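Local coordinates for foldase protein PrsA (Streptococcus pneumoniae, PDB 5TVL) that acts as a foldase, probably for secreted proteins that have crossed the cell membrane, and probably catalyses cis-trans isomerisation of peptidyl-prolyl bonds, at the interface of chains A and B and the interface of chains A and C. Numbering follows the deposited sequence. Chains: chain A/B/C, Foldase protein PrsA.

Contact 1: the interface of chains A and B. Residues chain A 63-67; chain B 194-196.
The carboxylate of B:Asp194 presents one oxygen to chain A and turns the other back to its own chain. OD2 takes the backbone N-H of A:Glu66 on its anti lone pair, the one pointing away from OD1. This bond is 3.0 Å from A:Glu66 N to B:Asp194 OD2 and fairly straight, 165° at the hydrogen. A:Glu66 is poorly ordered, and the detail of its bond is less certain. B:Asp194 OD1 is met from above the carboxylate plane by B:Val195 N at 2.8 Å, which should steady the group. The anti placement of CG relative to the backbone N (chi1 -160°) points the carboxylate at A:Glu66 and leaves that N beside A:Asn67. The amide of A:Asn67 is turned 35° from the carboxylate plane. A:Asn67 OD1 takes the N-H of B:Asp194 N at 2.9 Å, a weak, bent bond. Alongside, B:Ile196 CA lies 3.3 Å from the carbonyl O of A:Gln63. The chain A groups lie where helix 50-64 passes into the 3-10 helix 65-67. The structure alone does not show that the pair forms in the cell. In the crystal, the patch joins this turn to the loop and short strand of chain B and probably helps to hold the two-fold pair together.

Contact 2: the interface of chains A and C. Residues chain A 106, 109, 223-224, 227; chain C 70-71, 74.
C:Gln74 reaches from chain C to the start of helix 106-115 of chain A. The amide nitrogen NE2 of C:Gln74 gives a hydrogen bond to the carbonyl O of A:Asp106 at 3.1 Å. The donor is tilted 22° from the carbonyl plane. C:Gln74 NE2 also bonds the oxygen of water 1 at 2.8 Å. A:Ile223 CD1 meets C:Gln74 CB at 3.8 Å and probably steadies its chain, which is bent at chi2. C:Arg70 reaches the same water, with C:Arg70 NH1 3.0 Å from the oxygen of water 1. The water lies at the edge of the guanidinium, in its plane, and so does OD1 of A:Asp224. C:Arg70 NH1 and A:Asp224 OD1, 3.4 Å apart, form a salt bridge whose hydrogen bond is weak. The carboxylate of A:Asp224 is turned 54° from the guanidinium, so the two groups do not lie flat in a paired arrangement. A bend at chi3, 55°, swings the guanidinium round towards the water and A:Asp224. The C:Val71 and A:Asp224 side chains cross at about a right angle, CG1 nearing OD2. The chain C residues lie on helix 68-74, which meets the starts of helices 106-115 and 227-239 and the 3-10 helix 223-225 of chain A. The structure alone does not show that this pairing forms in the cell. A:Lys227 NZ bonds the oxygen of water 1 at 3.1 Å and sits 3.7 Å above one face of the A:Tyr109 ring, offset toward the rim.

Contact 3: the interface of chains A and B. Residues chain A 179, 197, 199; chain B 59, 63.
The backbone N-H of A:Thr197 gives a hydrogen bond to the carbonyl O of B:Gln63, 2.8 Å from N to O. The donor lies in the carbonyl plane, on a lone pair, and the angle at the hydrogen is 152°. The carbonyl O of A:Thr197 turns to its own chain and takes NE2 of A:Gln179 at 2.9 Å. That oxygen lies in the plane of the A:Gln179 amide, and the bond should help fix the rotation of the amide. The chain of A:Gln179 bends at chi2, -97°, which brings the amide back towards the strand. B:Gln63 comes across it at about a right angle, with its chain extended beyond CG. The methylene CG of B:Gln63 passes 3.5 Å from the carbonyl O of A:Thr197. The two amides are turned 35° apart. As modelled, A:Gln179 NE2 and B:Gln63 NE2 are 3.2 Å apart, two donors facing each other, and the choice of O and N in the B:Gln63 amide may be doubtful. One turn earlier in the helix, B:Glu59 meets A:Thr199 from the opposite direction. B:Glu59 OE2 lies 3.4 Å from the methyl CG2 of A:Thr199, but that threonine is poorly ordered and the contact is probably loose. In the fold, the site sets the last turns of helix 51-64 of chain B against the short strand 196-198 of chain A, with A:Gln179 of helix 178-186 beside it, against B:Gln63.

Contact 1: the interface of chains A and B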
# COMPACT_ATOMS: atom_id res chain seq x y z
N GLN A 63 18.11 8.64 -12.70
CA GLN A 63 16.93 7.88 -13.12
C GLN A 63 16.34 8.36 -14.45
O GLN A 63 16.05 7.56 -15.33
CB GLN A 63 15.84 7.92 -12.05
CG GLN A 63 16.15 7.08 -10.82
CD GLN A 63 15.04 7.12 -9.79
OE1 GLN A 63 14.13 7.96 -9.85
NE2 GLN A 63 15.10 6.20 -8.83
N TYR A 64 16.16 9.68 -14.57
CA TYR A 64 15.59 10.28 -15.77
C TYR A 64 16.62 10.50 -16.89
O TYR A 64 16.33 10.26 -18.06
CB TYR A 64 14.85 11.57 -15.41
CG TYR A 64 13.56 11.29 -14.65
CD1 TYR A 64 12.44 10.78 -15.30
CD2 TYR A 64 13.47 11.53 -13.28
CE1 TYR A 64 11.27 10.52 -14.62
CE2 TYR A 64 12.29 11.28 -12.58
CZ TYR A 64 11.20 10.77 -13.26
OH TYR A 64 10.03 10.51 -12.57
N GLY A 65 17.82 10.94 -16.52
CA GLY A 65 18.89 11.17 -17.50
C GLY A 65 18.66 12.49 -18.21
O GLY A 65 18.47 13.51 -17.55
N GLU A 66 18.66 12.46 -19.54
CA GLU A 66 18.36 13.65 -20.35
C GLU A 66 16.86 13.96 -20.46
O GLU A 66 16.48 15.04 -20.94
CB GLU A 66 19.02 13.55 -21.74
CG GLU A 66 20.55 13.57 -21.65
CD GLU A 66 21.26 13.69 -22.99
OE1 GLU A 66 22.40 13.20 -23.09
OE2 GLU A 66 20.70 14.28 -23.94
N ASN A 67 16.01 13.03 -20.02
CA ASN A 67 14.57 13.29 -19.85
C ASN A 67 14.26 14.27 -18.71
O ASN A 67 13.16 14.83 -18.67
CB ASN A 67 13.80 11.99 -19.56
CG ASN A 67 13.71 11.07 -20.76
OD1 ASN A 67 14.46 10.10 -20.87
ND2 ASN A 67 12.78 11.37 -21.66
N ASP B 194 15.53 8.95 -23.34
CA ASP B 194 16.81 8.45 -22.86
C ASP B 194 16.54 7.19 -22.02
O ASP B 194 15.38 6.84 -21.76
CB ASP B 194 17.50 9.54 -22.00
CG ASP B 194 19.01 9.34 -21.86
OD1 ASP B 194 19.57 8.37 -22.41
OD2 ASP B 194 19.64 10.18 -21.18
N VAL B 195 17.60 6.49 -21.61
CA VAL B 195 17.46 5.35 -20.70
C VAL B 195 16.86 5.84 -19.37
O VAL B 195 17.44 6.71 -18.72
CB VAL B 195 18.82 4.65 -20.45
CG1 VAL B 195 18.70 3.58 -19.36
CG2 VAL B 195 19.35 4.03 -21.74
N ILE B 196 15.70 5.30 -19.00
CA ILE B 196 15.07 5.55 -17.70
C ILE B 196 15.35 4.37 -16.76
O ILE B 196 15.17 3.22 -17.16
CB ILE B 196 13.54 5.78 -17.81
CG1 ILE B 196 13.24 7.10 -18.55
CG2 ILE B 196 12.87 5.79 -16.43
CD1 ILE B 196 12.60 6.90 -19.90

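Contact 2: the interface of chains A and C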
# COMPACT_ATOMS: atom_id res chain seq x y z
N ASP A 106 1.24 0.71 24.20
CA ASP A 106 1.67 -0.65 24.54
C ASP A 106 0.83 -1.69 23.79
O ASP A 106 1.36 -2.70 23.34
CB ASP A 106 1.60 -0.87 26.06
CG ASP A 106 2.56 0.04 26.83
OD1 ASP A 106 2.60 1.25 26.53
OD2 ASP A 106 3.28 -0.46 27.73
N TYR A 109 2.25 -2.09 20.31
CA TYR A 109 3.41 -2.97 20.45
C TYR A 109 3.02 -4.42 20.72
O TYR A 109 3.65 -5.34 20.20
CB TYR A 109 4.34 -2.49 21.58
CG TYR A 109 5.44 -1.54 21.16
CD1 TYR A 109 6.50 -1.98 20.35
CD2 TYR A 109 5.46 -0.21 21.60
CE1 TYR A 109 7.52 -1.12 19.98
CE2 TYR A 109 6.48 0.65 21.23
CZ TYR A 109 7.51 0.20 20.43
OH TYR A 109 8.53 1.05 20.07
N ILE A 223 9.28 -9.11 24.78
CA ILE A 223 9.05 -8.19 23.67
C ILE A 223 10.30 -7.39 23.29
O ILE A 223 10.54 -7.13 22.11
CB ILE A 223 7.86 -7.23 23.94
CG1 ILE A 223 7.45 -6.49 22.66
CG2 ILE A 223 8.18 -6.23 25.06
CD1 ILE A 223 6.10 -5.81 22.75
N ASP A 224 11.11 -7.02 24.29
CA ASP A 224 12.32 -6.21 24.08
C ASP A 224 13.36 -6.83 23.13
O ASP A 224 14.19 -6.10 22.58
CB ASP A 224 12.99 -5.85 25.43
CG ASP A 224 12.17 -4.83 26.25
OD1 ASP A 224 11.54 -3.93 25.67
OD2 ASP A 224 12.18 -4.94 27.50
N LYS A 227 11.73 -5.38 19.94
CA LYS A 227 11.18 -4.01 20.07
C LYS A 227 11.47 -3.11 18.87
O LYS A 227 10.58 -2.41 18.39
CB LYS A 227 11.72 -3.36 21.35
CG LYS A 227 11.17 -1.97 21.71
CD LYS A 227 9.98 -2.02 22.66
CE LYS A 227 9.69 -0.64 23.23
NZ LYS A 227 8.46 -0.60 24.07
N ARG C 70 5.74 -3.97 32.56
CA ARG C 70 5.52 -3.77 31.13
C ARG C 70 5.69 -5.08 30.35
O ARG C 70 4.75 -5.53 29.70
CB ARG C 70 6.47 -2.69 30.58
CG ARG C 70 6.19 -2.27 29.14
CD ARG C 70 6.98 -1.04 28.73
NE ARG C 70 8.42 -1.20 28.94
CZ ARG C 70 9.25 -1.93 28.17
NH1 ARG C 70 8.81 -2.60 27.11
NH2 ARG C 70 10.54 -1.98 28.48
N VAL C 71 6.87 -5.69 30.45
CA VAL C 71 7.22 -6.88 29.65
C VAL C 71 6.27 -8.07 29.85
O VAL C 71 5.99 -8.81 28.91
CB VAL C 71 8.68 -7.36 29.85
CG1 VAL C 71 9.67 -6.29 29.41
CG2 VAL C 71 8.96 -7.82 31.28
N GLN C 74 2.98 -7.22 27.94
CA GLN C 74 3.16 -7.38 26.49
C GLN C 74 3.17 -8.86 26.09
O GLN C 74 2.78 -9.19 24.97
CB GLN C 74 4.45 -6.71 26.01
CG GLN C 74 4.61 -5.24 26.38
CD GLN C 74 3.55 -4.34 25.76
OE1 GLN C 74 2.39 -4.36 26.17
NE2 GLN C 74 3.96 -3.51 24.79
O HOH W 1 6.59 -2.76 25.17

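Contact 3: the interface of chains A and B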
# COMPACT_ATOMS: atom_id res chain seq x y z
N GLN A 179 2.18 -14.90 0.42
CA GLN A 179 1.88 -16.34 0.33
C GLN A 179 3.12 -17.25 0.39
O GLN A 179 3.00 -18.42 0.76
CB GLN A 179 1.05 -16.67 -0.92
CG GLN A 179 1.68 -16.30 -2.27
CD GLN A 179 1.18 -14.96 -2.81
OE1 GLN A 179 1.21 -13.96 -2.10
NE2 GLN A 179 0.73 -14.94 -4.06
N THR A 197 1.85 -19.78 -5.79
CA THR A 197 1.58 -19.00 -7.00
C THR A 197 1.34 -17.53 -6.69
O THR A 197 0.42 -17.19 -5.94
CB THR A 197 0.36 -19.57 -7.75
OG1 THR A 197 0.52 -20.99 -7.91
CG2 THR A 197 0.21 -18.93 -9.13
N THR A 199 -0.11 -14.75 -8.59
CA THR A 199 -0.99 -14.79 -9.77
C THR A 199 -0.69 -13.69 -10.81
O THR A 199 -0.04 -12.68 -10.50
CB THR A 199 -2.48 -14.74 -9.35
OG1 THR A 199 -3.30 -15.19 -10.44
CG2 THR A 199 -2.91 -13.32 -8.92
N GLU B 59 -9.29 -17.23 -5.26
CA GLU B 59 -7.97 -16.67 -5.56
C GLU B 59 -6.95 -17.09 -4.50
O GLU B 59 -5.83 -17.47 -4.84
CB GLU B 59 -8.02 -15.14 -5.65
CG GLU B 59 -6.69 -14.42 -5.86
CD GLU B 59 -5.89 -14.97 -7.04
OE1 GLU B 59 -6.45 -15.07 -8.15
OE2 GLU B 59 -4.70 -15.29 -6.86
N GLN B 63 -3.43 -19.39 -4.87
CA GLN B 63 -2.10 -18.92 -4.45
C GLN B 63 -1.34 -20.01 -3.70
O GLN B 63 -0.24 -20.39 -4.10
CB GLN B 63 -2.21 -17.67 -3.57
CG GLN B 63 -2.59 -16.41 -4.33
CD GLN B 63 -2.61 -15.17 -3.46
OE1 GLN B 63 -2.85 -15.23 -2.25
NE2 GLN B 63 -2.37 -14.02 -4.07

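Contact 1 and contact 3 lie about 35 Å apart, between the centres of their C-alpha atoms, in one two-fold interface. They use the same region with the chains exchanged: residue 63 at the helix end of one chain and the segment around strand 196-198 of the other. Each is close to the twin of the other, so the same junction occurs twice across the two-fold. Contact 2 is about 47 Å from contact 1 and 34 Å from contact 3, measured between the same C-alpha centres. It joins chain C through helix 68-74, which directly follows the 3-10 helix 65-67 of contact 1. Neighbouring stretches thus serve two interfaces in the deposited assembly of four copies, which may not be the form in the cell.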